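L-lactate dehydrogenase (Trichomonas vaginalis, PDB 4UUL) catalyses the NADH-dependent interconversion of pyruvate and L-lactate, although by family it belongs with the malate dehydrogenases. Local coordinates at residues 179-184 and 191-196; 28-33 and 255-260; 281-286 and 318-323; 3-8 and 79-84. The protein carries 1 engineered substitution. All coordinates share one frame; numbering follows the deposited sequence.

How the contacts relate
Contact 4 (3-8 with 79-84) lies in the parallel sheet of the NAD-binding domain, joining strands 5-10 and 82-85. About 13 Å away, centre to centre, contact 2 touches it through Y30 and R33; along the chain their segments alternate. Contacts 1 and 3 both belong to the C-terminal domain, with centres about 17 Å apart, and meet where V182 and G184 bond to S286. Contact 4 closes before contact 1 opens, and contact 1, a hairpin nested within the long loop closed by contact 2, closes before contact 3 brings in helix 307-337. Contacts 1 and 3 thus hold together the C-terminal domain, contact 4 the NAD-binding sheet, and contact 2 joins the two domains.

Contact 1. Residues 179-184 and 191-196; sequences DIIVWG and VADLTQ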
loop_
_atom_site.group_PDB
_atom_site.type_symbol
_atom_site.label_atom_id
_atom_site.label_comp_id
_atom_site.label_asym_id
_atom_site.label_seq_id
_atom_site.Cartn_x
_atom_site.Cartn_y
_atom_site.Cartn_z
ATOM N N ASP B 179 -18.667 -16.923 8.616
ATOM C CA ASP B 179 -18.789 -17.030 10.075
ATOM C C ASP B 179 -17.641 -17.745 10.757
ATOM O O ASP B 179 -17.839 -18.386 11.795
ATOM C CB ASP B 179 -20.136 -17.641 10.471
ATOM C CG ASP B 179 -21.289 -16.785 10.052
ATOM O OD1 ASP B 179 -21.163 -15.545 10.028
ATOM O OD2 ASP B 179 -22.335 -17.364 9.718
ATOM N N ILE B 180 -16.433 -17.584 10.248
ATOM C CA ILE B 180 -15.216 -17.871 11.024
ATOM C C ILE B 180 -14.988 -16.734 12.020
ATOM O O ILE B 180 -15.130 -15.573 11.665
ATOM C CB ILE B 180 -13.994 -18.031 10.105
ATOM C CG1 ILE B 180 -14.180 -19.249 9.204
ATOM C CG2 ILE B 180 -12.714 -18.098 10.927
ATOM C CD1 ILE B 180 -13.058 -19.413 8.190
ATOM N N ILE B 181 -14.641 -17.069 13.271
ATOM C CA ILE B 181 -14.481 -16.042 14.286
ATOM C C ILE B 181 -13.185 -16.278 15.045
ATOM O O ILE B 181 -12.844 -17.423 15.350
ATOM C CB ILE B 181 -15.635 -16.106 15.310
ATOM C CG1 ILE B 181 -16.993 -16.066 14.604
ATOM C CG2 ILE B 181 -15.480 -15.005 16.367
ATOM C CD1 ILE B 181 -18.114 -16.485 15.519
ATOM N N VAL B 182 -12.499 -15.186 15.386
ATOM C CA VAL B 182 -11.354 -15.260 16.279
ATOM C C VAL B 182 -11.779 -14.602 17.592
ATOM O O VAL B 182 -12.192 -13.446 17.593
ATOM C CB VAL B 182 -10.140 -14.525 15.663
ATOM C CG1 VAL B 182 -9.131 -14.386 16.670
ATOM C CG2 VAL B 182 -9.676 -15.298 14.453
ATOM N N TRP B 183 -11.773 -15.374 18.680
ATOM C CA TRP B 183 -12.257 -14.866 19.956
ATOM C C TRP B 183 -11.098 -14.675 20.955
ATOM O O TRP B 183 -10.131 -15.448 20.941
ATOM C CB TRP B 183 -13.220 -15.853 20.641
ATOM C CG TRP B 183 -14.414 -16.368 19.922
ATOM C CD1 TRP B 183 -14.448 -17.353 18.981
ATOM C CD2 TRP B 183 -15.777 -16.024 20.192
ATOM N NE1 TRP B 183 -15.750 -17.641 18.644
ATOM C CE2 TRP B 183 -16.589 -16.842 19.380
ATOM C CE3 TRP B 183 -16.389 -15.092 21.044
ATOM C CZ2 TRP B 183 -17.974 -16.773 19.413
ATOM C CZ3 TRP B 183 -17.776 -15.069 21.111
ATOM C CH2 TRP B 183 -18.539 -15.887 20.289
ATOM N N GLY B 184 -11.276 -13.731 21.865
ATOM C CA GLY B 184 -10.439 -13.677 23.045
ATOM C C GLY B 184 -9.192 -12.864 22.862
ATOM O O GLY B 184 -9.205 -11.755 22.303
ATOM N N VAL B 191 -8.682 -18.032 20.270
ATOM C CA VAL B 191 -9.612 -19.075 19.859
ATOM C C VAL B 191 -9.964 -18.865 18.372
ATOM O O VAL B 191 -10.717 -17.941 18.035
ATOM C CB VAL B 191 -10.896 -19.046 20.708
ATOM C CG1 VAL B 191 -11.711 -20.273 20.323
ATOM C CG2 VAL B 191 -10.584 -19.031 22.188
ATOM N N ALA B 192 -9.428 -19.708 17.495
ATOM C CA ALA B 192 -9.771 -19.664 16.062
ATOM C C ALA B 192 -10.930 -20.669 15.901
ATOM O O ALA B 192 -10.734 -21.892 15.803
ATOM C CB ALA B 192 -8.550 -20.022 15.217
ATOM N N ASP B 193 -12.128 -20.141 15.933
ATOM C CA ASP B 193 -13.352 -20.920 16.008
ATOM C C ASP B 193 -13.947 -21.184 14.632
ATOM O O ASP B 193 -14.282 -20.232 13.889
ATOM C CB ASP B 193 -14.346 -20.120 16.840
ATOM C CG ASP B 193 -15.726 -20.768 16.976
ATOM O OD1 ASP B 193 -15.837 -21.998 16.848
ATOM O OD2 ASP B 193 -16.683 -20.002 17.247
ATOM N N LEU B 194 -14.029 -22.452 14.276
ATOM C CA LEU B 194 -14.675 -22.912 13.073
ATOM C C LEU B 194 -16.031 -23.511 13.325
ATOM O O LEU B 194 -16.648 -24.002 12.374
ATOM C CB LEU B 194 -13.789 -23.928 12.354
ATOM C CG LEU B 194 -12.420 -23.418 11.909
ATOM C CD1 LEU B 194 -11.651 -24.489 11.105
ATOM C CD2 LEU B 194 -12.486 -22.058 11.155
ATOM N N THR B 195 -16.480 -23.555 14.573
ATOM C CA THR B 195 -17.726 -24.286 14.904
ATOM C C THR B 195 -19.015 -23.633 14.424
ATOM O O THR B 195 -20.045 -24.303 14.392
ATOM C CB THR B 195 -17.841 -24.611 16.392
ATOM O OG1 THR B 195 -18.056 -23.423 17.124
ATOM C CG2 THR B 195 -16.612 -25.309 16.892
ATOM N N GLN B 196 -18.963 -22.348 14.049
ATOM C CA GLN B 196 -20.111 -21.675 13.452
ATOM C C GLN B 196 -20.051 -21.709 11.934
ATOM O O GLN B 196 -21.045 -21.440 11.271
ATOM C CB GLN B 196 -20.169 -20.198 13.810
ATOM C CG GLN B 196 -19.565 -19.800 15.154
ATOM C CD GLN B 196 -20.327 -20.327 16.353
ATOM O OE1 GLN B 196 -21.565 -20.597 16.309
ATOM N NE2 GLN B 196 -19.623 -20.408 17.466
HETATM O O HOH W 1 -16.913 -20.562 13.201
HETATM O O HOH W 2 -22.360 -19.971 9.160
#
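Strands 181-183 and 191-193 run antiparallel, their axes 4.8 Å apart at closest approach and their directions at 157°, as the two arms of a beta hairpin, strand 191-193 lying outermost in the four-stranded antiparallel sheet of the C-terminal domain. I181 with D193 and W183 with V191 are hydrogen-bonded pairs; V182 and A192 form the non-hydrogen-bonded pair between them.

I181, W183, V191 and D193 share one face of this hairpin. W183 and D193 lie side by side, and the indole NE1 gives its hydrogen to D193 OD2 at 2.9 Å. That oxygen lies close to the indole plane, but the donor approaches it on the anti side, 26° out of the carboxylate plane. The syn lone pair of D193 OD2 is taken by Q196 NE2 at 3.0 Å, in a nearly straight bond. Chi1 (178°) sets CG of D193 anti to its backbone N; OD1 takes two bonds from T195: the hydroxyl OG1 donates to the syn lone pair, and the backbone N comes from above the plane, closing an Asx turn. I181 CD1 packs on Q196 CG at 3.6 Å, while CG2 of I181 lies over the rim of the W183 ring. One water links D179 O, D193 O and Q196 N. Q196 NE2 also bonds K304 O, and helix 307-337 covers this face through L309, K312 and L313.

Four N-H or O-H donors therefore grip the buried D193 carboxylate, two to each oxygen; such a setting would probably favour its ionised form and fixes its rotation.

Contact 2. Residues 28-33 and 255-260; sequences ELYGDR and WLFGTA
L256 lays CD1 over one face of the Y30 ring, 4.0 Å from the ring centroid and offset toward the rim, in a CH-pi contact. The nearest ring atom is CZ, 3.6 Å from L256 CD1, and the other branch, CD2, reaches Y30 OH at 3.7 Å. L29 meets the same methyl: L29 CD1 lies 3.9 Å from L256 CD1, the two leucine side chains crossing at about a right angle. Chi1 of 180° puts L29 CG anti to the backbone N, and CG itself lies 4.0 Å from L256 CD1.

F257 completes the set. Its ring stands nearly perpendicular to that of Y30, planes at 87° and centroids 6.0 Å apart, in an offset edge-to-face pair with F257 supplying the edge. The same edge faces L29 O, which lies 3.3 Å from F257 CE2.

Here the loop after helix 15-25, in the NAD-binding domain, meets the last turn of helix 242-257, in the C-terminal domain. Y30 also packs on A5, V7 and C82 of the parallel sheet, and E28 forms a salt bridge with K253. Between the two segments themselves, the interdomain contact is made by methyl groups, aromatic rings and a carbonyl at a ring edge, so it rests on shape and dispersion rather than on polar bonds.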
loop_
_atom_site.group_PDB
_atom_site.type_symbol
_atom_site.label_atom_id
_atom_site.label_comp_id
_atom_site.label_asym_id
_atom_site.label_seq_id
_atom_site.Cartn_x
_atom_site.Cartn_y
_atom_site.Cartn_z
ATOM N N GLU B 28 -8.557 5.628 0.711
ATOM C CA GLU B 28 -9.226 4.359 0.953
ATOM C C GLU B 28 -9.997 4.301 2.267
ATOM O O GLU B 28 -10.934 3.521 2.380
ATOM C CB GLU B 28 -8.211 3.228 0.931
ATOM C CG GLU B 28 -8.707 1.915 1.536
ATOM C CD GLU B 28 -9.886 1.316 0.787
ATOM O OE1 GLU B 28 -10.135 1.704 -0.395
ATOM O OE2 GLU B 28 -10.543 0.429 1.395
ATOM N N LEU B 29 -9.630 5.113 3.244
ATOM C CA LEU B 29 -10.259 5.011 4.567
ATOM C C LEU B 29 -11.495 5.917 4.650
ATOM O O LEU B 29 -12.560 5.457 5.030
ATOM C CB LEU B 29 -9.244 5.410 5.617
ATOM C CG LEU B 29 -9.755 5.360 7.055
ATOM C CD1 LEU B 29 -10.261 3.990 7.439
ATOM C CD2 LEU B 29 -8.659 5.742 8.047
ATOM N N TYR B 30 -11.350 7.187 4.299
ATOM C CA TYR B 30 -12.371 8.215 4.522
ATOM C C TYR B 30 -13.115 8.624 3.242
ATOM O O TYR B 30 -13.864 9.601 3.227
ATOM C CB TYR B 30 -11.714 9.449 5.154
ATOM C CG TYR B 30 -11.691 9.397 6.669
ATOM C CD1 TYR B 30 -12.787 9.765 7.403
ATOM C CD2 TYR B 30 -10.544 8.999 7.342
ATOM C CE1 TYR B 30 -12.759 9.761 8.781
ATOM C CE2 TYR B 30 -10.519 8.939 8.725
ATOM C CZ TYR B 30 -11.623 9.375 9.444
ATOM O OH TYR B 30 -11.571 9.370 10.807
ATOM N N GLY B 31 -12.915 7.874 2.169
ATOM C CA GLY B 31 -13.705 8.138 0.982
ATOM C C GLY B 31 -13.409 9.493 0.360
ATOM O O GLY B 31 -12.245 9.826 0.162
ATOM N N ASP B 32 -14.439 10.260 0.047
ATOM C CA ASP B 32 -14.220 11.558 -0.560
ATOM C C ASP B 32 -13.642 12.610 0.390
ATOM O O ASP B 32 -13.227 13.673 -0.047
ATOM C CB ASP B 32 -15.532 12.104 -1.146
ATOM C CG ASP B 32 -16.016 11.318 -2.341
ATOM O OD1 ASP B 32 -15.264 10.495 -2.882
ATOM O OD2 ASP B 32 -17.161 11.526 -2.737
ATOM N N ARG B 33 -13.658 12.339 1.686
ATOM C CA ARG B 33 -13.209 13.310 2.663
ATOM C C ARG B 33 -11.680 13.374 2.708
ATOM O O ARG B 33 -11.018 12.344 2.608
ATOM C CB ARG B 33 -13.754 12.916 4.025
ATOM C CG ARG B 33 -13.460 13.924 5.108
ATOM C CD ARG B 33 -14.176 13.550 6.396
ATOM N NE ARG B 33 -13.868 14.520 7.444
ATOM C CZ ARG B 33 -14.111 14.331 8.728
ATOM N NH1 ARG B 33 -14.672 13.200 9.119
ATOM N NH2 ARG B 33 -13.762 15.263 9.602
ATOM N N TRP B 255 -15.335 0.324 11.421
ATOM C CA TRP B 255 -15.643 1.052 12.652
ATOM C C TRP B 255 -16.204 2.432 12.369
ATOM O O TRP B 255 -17.088 2.931 13.075
ATOM C CB TRP B 255 -14.386 1.140 13.521
ATOM C CG TRP B 255 -14.600 1.506 14.935
ATOM C CD1 TRP B 255 -15.779 1.645 15.608
ATOM C CD2 TRP B 255 -13.554 1.744 15.886
ATOM N NE1 TRP B 255 -15.511 1.976 16.925
ATOM C CE2 TRP B 255 -14.167 2.001 17.125
ATOM C CE3 TRP B 255 -12.158 1.747 15.802
ATOM C CZ2 TRP B 255 -13.426 2.249 18.273
ATOM C CZ3 TRP B 255 -11.409 2.003 16.939
ATOM C CH2 TRP B 255 -12.055 2.246 18.171
ATOM N N LEU B 256 -15.686 3.086 11.334
ATOM C CA LEU B 256 -16.090 4.435 11.026
ATOM C C LEU B 256 -17.465 4.488 10.360
ATOM O O LEU B 256 -18.249 5.384 10.705
ATOM C CB LEU B 256 -15.054 5.132 10.137
ATOM C CG LEU B 256 -13.767 5.593 10.800
ATOM C CD1 LEU B 256 -12.701 5.937 9.768
ATOM C CD2 LEU B 256 -13.997 6.777 11.709
ATOM N N PHE B 257 -17.747 3.562 9.429
ATOM C CA PHE B 257 -18.878 3.695 8.490
ATOM C C PHE B 257 -19.834 2.522 8.459
ATOM O O PHE B 257 -20.877 2.598 7.801
ATOM C CB PHE B 257 -18.384 3.992 7.068
ATOM C CG PHE B 257 -17.481 5.185 7.004
ATOM C CD1 PHE B 257 -17.990 6.448 7.246
ATOM C CD2 PHE B 257 -16.130 5.045 6.747
ATOM C CE1 PHE B 257 -17.183 7.543 7.241
ATOM C CE2 PHE B 257 -15.313 6.171 6.722
ATOM C CZ PHE B 257 -15.851 7.400 6.966
ATOM N N GLY B 258 -19.530 1.465 9.209
ATOM C CA GLY B 258 -20.426 0.325 9.283
ATOM C C GLY B 258 -20.011 -0.852 8.442
ATOM O O GLY B 258 -19.263 -0.717 7.479
ATOM N N THR B 259 -20.452 -2.029 8.861
ATOM C CA THR B 259 -20.205 -3.258 8.120
ATOM C C THR B 259 -21.346 -3.572 7.166
ATOM O O THR B 259 -22.433 -2.986 7.268
ATOM C CB THR B 259 -20.000 -4.414 9.110
ATOM O OG1 THR B 259 -21.096 -4.453 10.043
ATOM C CG2 THR B 259 -18.703 -4.255 9.853
ATOM N N ALA B 260 -21.080 -4.505 6.251
ATOM C CA ALA B 260 -21.995 -4.871 5.173
ATOM C C ALA B 260 -22.964 -5.954 5.633
ATOM O O ALA B 260 -22.717 -6.609 6.618
ATOM C CB ALA B 260 -21.192 -5.369 3.981
#

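Contact 3. Residues 281-286 and 318-323; sequences PGVVFS and KDLFHE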
loop_
_atom_site.group_PDB
_atom_site.type_symbol
_atom_site.label_atom_id
_atom_site.label_comp_id
_atom_site.label_asym_id
_atom_site.label_seq_id
_atom_site.Cartn_x
_atom_site.Cartn_y
_atom_site.Cartn_z
ATOM N N PRO B 281 -16.987 -8.584 32.162
ATOM C CA PRO B 281 -16.449 -7.241 31.918
ATOM C C PRO B 281 -15.118 -7.046 32.580
ATOM O O PRO B 281 -14.807 -7.677 33.597
ATOM C CB PRO B 281 -17.488 -6.326 32.538
ATOM C CG PRO B 281 -18.764 -7.156 32.564
ATOM C CD PRO B 281 -18.330 -8.550 32.809
ATOM N N GLY B 282 -14.299 -6.194 31.960
ATOM C CA GLY B 282 -13.064 -5.739 32.585
ATOM C C GLY B 282 -11.802 -5.951 31.763
ATOM O O GLY B 282 -10.750 -5.520 32.210
ATOM N N VAL B 283 -11.905 -6.615 30.614
ATOM C CA VAL B 283 -10.790 -6.791 29.708
ATOM C C VAL B 283 -11.263 -6.390 28.297
ATOM O O VAL B 283 -12.441 -6.085 28.097
ATOM C CB VAL B 283 -10.243 -8.210 29.710
ATOM C CG1 VAL B 283 -9.595 -8.547 31.050
ATOM C CG2 VAL B 283 -11.317 -9.230 29.348
ATOM N N VAL B 284 -10.326 -6.420 27.355
ATOM C CA VAL B 284 -10.577 -6.213 25.929
ATOM C C VAL B 284 -10.480 -7.593 25.301
ATOM O O VAL B 284 -9.466 -8.285 25.454
ATOM C CB VAL B 284 -9.592 -5.197 25.349
ATOM C CG1 VAL B 284 -9.690 -5.141 23.809
ATOM C CG2 VAL B 284 -9.794 -3.847 25.977
ATOM N N PHE B 285 -11.538 -8.011 24.591
ATOM C CA PHE B 285 -11.727 -9.408 24.200
ATOM C C PHE B 285 -12.229 -9.415 22.756
ATOM O O PHE B 285 -13.125 -8.635 22.425
ATOM C CB PHE B 285 -12.778 -9.977 25.166
ATOM C CG PHE B 285 -12.962 -11.488 25.129
ATOM C CD1 PHE B 285 -13.740 -12.119 24.143
ATOM C CD2 PHE B 285 -12.418 -12.271 26.133
ATOM C CE1 PHE B 285 -13.915 -13.474 24.151
ATOM C CE2 PHE B 285 -12.606 -13.638 26.124
ATOM C CZ PHE B 285 -13.333 -14.247 25.159
ATOM N N SER B 286 -11.638 -10.262 21.899
ATOM C CA SER B 286 -12.112 -10.325 20.536
ATOM C C SER B 286 -13.436 -11.082 20.450
ATOM O O SER B 286 -13.579 -12.194 20.989
ATOM C CB SER B 286 -11.062 -10.988 19.633
ATOM O OG SER B 286 -11.516 -10.950 18.291
ATOM N N LYS B 318 -9.632 -16.050 31.220
ATOM C CA LYS B 318 -8.741 -16.132 32.383
ATOM C C LYS B 318 -7.364 -15.532 32.033
ATOM O O LYS B 318 -6.771 -14.768 32.799
ATOM C CB LYS B 318 -8.620 -17.613 32.826
ATOM C CG LYS B 318 -7.719 -17.812 34.018
ATOM C CD LYS B 318 -7.790 -19.297 34.464
ATOM C CE LYS B 318 -6.909 -19.659 35.645
ATOM N NZ LYS B 318 -5.509 -19.472 35.385
ATOM N N ASP B 319 -6.850 -15.859 30.846
ATOM C CA ASP B 319 -5.565 -15.348 30.369
ATOM C C ASP B 319 -5.578 -13.824 30.310
ATOM O O ASP B 319 -4.640 -13.168 30.798
ATOM C CB ASP B 319 -5.305 -15.931 28.994
ATOM C CG ASP B 319 -4.015 -15.578 28.407
ATOM O OD1 ASP B 319 -3.022 -15.490 29.130
ATOM O OD2 ASP B 319 -3.946 -15.407 27.152
ATOM N N LEU B 320 -6.641 -13.230 29.779
ATOM C CA LEU B 320 -6.707 -11.765 29.700
ATOM C C LEU B 320 -6.742 -11.113 31.053
ATOM O O LEU B 320 -6.084 -10.094 31.247
ATOM C CB LEU B 320 -7.897 -11.353 28.865
ATOM C CG LEU B 320 -7.689 -11.504 27.364
ATOM C CD1 LEU B 320 -9.040 -11.615 26.666
ATOM C CD2 LEU B 320 -6.884 -10.360 26.836
ATOM N N PHE B 321 -7.485 -11.678 32.001
ATOM C CA PHE B 321 -7.518 -11.071 33.318
ATOM C C PHE B 321 -6.129 -11.159 33.960
ATOM O O PHE B 321 -5.697 -10.262 34.693
ATOM C CB PHE B 321 -8.622 -11.706 34.206
ATOM C CG PHE B 321 -9.963 -11.079 33.944
ATOM C CD1 PHE B 321 -10.331 -9.884 34.552
ATOM C CD2 PHE B 321 -10.822 -11.640 33.014
ATOM C CE1 PHE B 321 -11.536 -9.252 34.286
ATOM C CE2 PHE B 321 -12.020 -11.007 32.688
ATOM C CZ PHE B 321 -12.387 -9.842 33.342
ATOM N N HIS B 322 -5.442 -12.260 33.738
ATOM C CA HIS B 322 -4.075 -12.413 34.246
ATOM C C HIS B 322 -3.112 -11.390 33.624
ATOM O O HIS B 322 -2.309 -10.788 34.334
ATOM C CB HIS B 322 -3.603 -13.825 34.003
ATOM C CG HIS B 322 -2.275 -14.081 34.586
ATOM N ND1 HIS B 322 -1.997 -13.851 35.914
ATOM C CD2 HIS B 322 -1.122 -14.496 34.023
ATOM C CE1 HIS B 322 -0.728 -14.109 36.142
ATOM N NE2 HIS B 322 -0.179 -14.526 35.020
ATOM N N GLU B 323 -3.178 -11.184 32.322
ATOM C CA GLU B 323 -2.308 -10.202 31.708
ATOM C C GLU B 323 -2.557 -8.799 32.275
ATOM O O GLU B 323 -1.639 -8.009 32.506
ATOM C CB GLU B 323 -2.453 -10.126 30.195
ATOM C CG GLU B 323 -2.039 -11.378 29.442
ATOM C CD GLU B 323 -1.855 -11.114 27.953
ATOM O OE1 GLU B 323 -2.089 -9.967 27.479
ATOM O OE2 GLU B 323 -1.451 -12.029 27.245
#
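Helix 307-337, the long C-terminal helix of the lactate/malate dehydrogenase fold, packs here against the start of strand 284-291 and the loop leading into it. V283 is central: its CG1 stands over the middle of the F321 ring, 3.6 Å from the centroid and almost exactly on the ring normal, which makes a CH-pi contact centred on the ring. V283 holds CG1 anti to its carbonyl carbon (chi1 -67°), while CG2 leans toward the rim at F321 CE2, 3.8 Å away. At the edge of the same ring, in its plane, P281 O comes within 3.3 Å of F321 CZ.

In the alpha/beta C-terminal domain, strand 284-291 is the middle strand of a three-stranded antiparallel sheet, and helix 307-337 runs past its beginning. L320, the residue before F321, points its CB toward the loop and strand. L320 CB sits 3.9 Å from V283 CG1, and its CD1 pushes on to F285 CD2 at 3.5 Å, the side chains of L320 and F285 crossing at about a right angle. Both methyls of L320, CD1 and CD2, also lie 3.6 Å from V284 O. That carbonyl oxygen accepts a hydrogen bond from N133 ND2. F285 goes on to L313, T316 and E317 of the same helix, and K324 NZ bonds G282 O.

Contact 4. Residues 3-8 and 79-84; sequences EAAHVL and DIDCAF
Strands 5-8 and 82-84 run parallel, 24° between their directions and 4.7 Å between their axes at closest approach, with V7 paired to C82 and L8 to A83. They are neighbouring central strands of the Rossmann-type NAD-binding domain, strand 5-10 being the one that leads into the glycine-rich loop G11-G17, predicted to bind NAD(+). L8 N bonds C82 O at 3.0 Å, and F84 N bonds L8 O at 2.8 Å.

Where the ladder begins, a side chain takes over a backbone role. D81 OD2 accepts the N-H of H6 through its anti lone pair at 2.8 Å, in an almost straight bond. H6 O in turn receives D81 N and, more weakly, C82 N. Chi1 (-66°) sets D81 CG anti to its carbonyl carbon, and D81 CB lies 3.5 Å from H6 O; OD1 makes a salt bridge with K120. The imidazole of H6 turns to other company: ND1 bonds H38 NE2, and the ring stacks on Y36.

On the face with V7 and C82, V7 CG2 touches C82 SG at 3.9 Å. V7 CG1 meets the edge of the F84 ring, lying in its plane, and helix 242-257 covers F84 through A248 and M252. On the face of L8 and A83, the two CB atoms pack together. L8 CB also lies 3.8 Å from I80 CD1; A76 and F77 of helix 73-77 touch L8 as well. Before the first paired residues, one water donates both to A4 O and to D81 OD2, 2.7 Å from the latter.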
loop_
_atom_site.group_PDB
_atom_site.type_symbol
_atom_site.label_atom_id
_atom_site.label_comp_id
_atom_site.label_asym_id
_atom_site.label_seq_id
_atom_site.Cartn_x
_atom_site.Cartn_y
_atom_site.Cartn_z
ATOM N N GLU B 3 -14.409 19.331 6.881
ATOM C CA GLU B 3 -13.072 19.550 7.387
ATOM C C GLU B 3 -12.372 18.200 7.289
ATOM O O GLU B 3 -13.003 17.150 7.359
ATOM C CB GLU B 3 -13.081 20.017 8.846
ATOM C CG GLU B 3 -13.516 21.484 9.049
ATOM C CD GLU B 3 -13.416 21.939 10.504
ATOM O OE1 GLU B 3 -12.326 22.404 10.913
ATOM O OE2 GLU B 3 -14.423 21.838 11.245
ATOM N N ALA B 4 -11.074 18.232 7.083
ATOM C CA ALA B 4 -10.315 17.015 6.943
ATOM C C ALA B 4 -10.382 16.218 8.247
ATOM O O ALA B 4 -10.398 16.777 9.336
ATOM C CB ALA B 4 -8.898 17.289 6.638
ATOM N N ALA B 5 -10.360 14.907 8.110
ATOM C CA ALA B 5 -10.265 14.025 9.249
ATOM C C ALA B 5 -8.811 13.907 9.664
ATOM O O ALA B 5 -7.936 13.711 8.841
ATOM C CB ALA B 5 -10.806 12.649 8.853
ATOM N N HIS B 6 -8.561 14.004 10.970
ATOM C CA HIS B 6 -7.225 13.934 11.504
ATOM C C HIS B 6 -6.914 12.543 12.009
ATOM O O HIS B 6 -7.579 12.024 12.912
ATOM C CB HIS B 6 -7.035 15.004 12.586
ATOM C CG HIS B 6 -6.849 16.365 12.012
ATOM N ND1 HIS B 6 -5.698 17.104 12.168
ATOM C CD2 HIS B 6 -7.684 17.126 11.257
ATOM C CE1 HIS B 6 -5.816 18.250 11.497
ATOM N NE2 HIS B 6 -7.019 18.288 10.955
ATOM N N VAL B 7 -5.882 11.921 11.447
ATOM C CA VAL B 7 -5.555 10.526 11.684
ATOM C C VAL B 7 -4.152 10.411 12.214
ATOM O O VAL B 7 -3.208 10.828 11.569
ATOM C CB VAL B 7 -5.640 9.742 10.335
ATOM C CG1 VAL B 7 -5.256 8.290 10.561
ATOM C CG2 VAL B 7 -7.011 9.893 9.694
ATOM N N LEU B 8 -4.022 9.790 13.383
ATOM C CA LEU B 8 -2.716 9.536 13.987
ATOM C C LEU B 8 -2.233 8.124 13.633
ATOM O O LEU B 8 -2.978 7.153 13.716
ATOM C CB LEU B 8 -2.806 9.646 15.506
ATOM C CG LEU B 8 -1.604 9.152 16.302
ATOM C CD1 LEU B 8 -0.320 9.939 15.996
ATOM C CD2 LEU B 8 -1.893 9.178 17.777
ATOM N N ASP B 79 -6.515 16.971 18.663
ATOM C CA ASP B 79 -7.764 17.025 17.916
ATOM C C ASP B 79 -7.875 15.914 16.876
ATOM O O ASP B 79 -8.572 16.083 15.856
ATOM C CB ASP B 79 -7.990 18.410 17.296
ATOM C CG ASP B 79 -8.091 19.521 18.342
ATOM O OD1 ASP B 79 -8.551 19.248 19.462
ATOM O OD2 ASP B 79 -7.729 20.663 18.042
ATOM N N ILE B 80 -7.293 14.755 17.155
ATOM C CA ILE B 80 -7.428 13.634 16.238
ATOM C C ILE B 80 -8.818 13.009 16.262
ATOM O O ILE B 80 -9.459 12.957 17.312
ATOM C CB ILE B 80 -6.308 12.590 16.405
ATOM C CG1 ILE B 80 -6.329 11.970 17.811
ATOM C CG2 ILE B 80 -4.959 13.232 16.060
ATOM C CD1 ILE B 80 -5.465 10.753 17.910
ATOM N N ASP B 81 -9.243 12.486 15.109
ATOM C CA ASP B 81 -10.491 11.738 14.923
ATOM C C ASP B 81 -10.316 10.212 15.074
ATOM O O ASP B 81 -11.213 9.510 15.490
ATOM C CB ASP B 81 -11.048 12.013 13.532
ATOM C CG ASP B 81 -11.485 13.458 13.381
ATOM O OD1 ASP B 81 -12.521 13.828 13.957
ATOM O OD2 ASP B 81 -10.786 14.204 12.699
ATOM N N CYS B 82 -9.155 9.716 14.698
ATOM C CA CYS B 82 -8.851 8.296 14.894
ATOM C C CYS B 82 -7.331 8.073 15.036
ATOM O O CYS B 82 -6.536 8.963 14.694
ATOM C CB CYS B 82 -9.492 7.374 13.844
ATOM S SG CYS B 82 -8.784 7.528 12.202
ATOM N N ALA B 83 -6.952 6.909 15.564
ATOM C CA ALA B 83 -5.583 6.601 15.796
ATOM C C ALA B 83 -5.319 5.150 15.532
ATOM O O ALA B 83 -6.074 4.254 15.921
ATOM C CB ALA B 83 -5.216 6.891 17.265
ATOM N N PHE B 84 -4.180 4.908 14.881
ATOM C CA PHE B 84 -3.615 3.578 14.669
ATOM C C PHE B 84 -2.394 3.483 15.590
ATOM O O PHE B 84 -1.333 4.058 15.296
ATOM C CB PHE B 84 -3.216 3.401 13.214
ATOM C CG PHE B 84 -4.377 3.394 12.259
ATOM C CD1 PHE B 84 -4.906 4.578 11.751
ATOM C CD2 PHE B 84 -4.937 2.192 11.861
ATOM C CE1 PHE B 84 -5.952 4.559 10.875
ATOM C CE2 PHE B 84 -6.007 2.203 10.945
ATOM C CZ PHE B 84 -6.490 3.394 10.465
HETATM O O HOH W 3 -11.173 16.832 12.196
#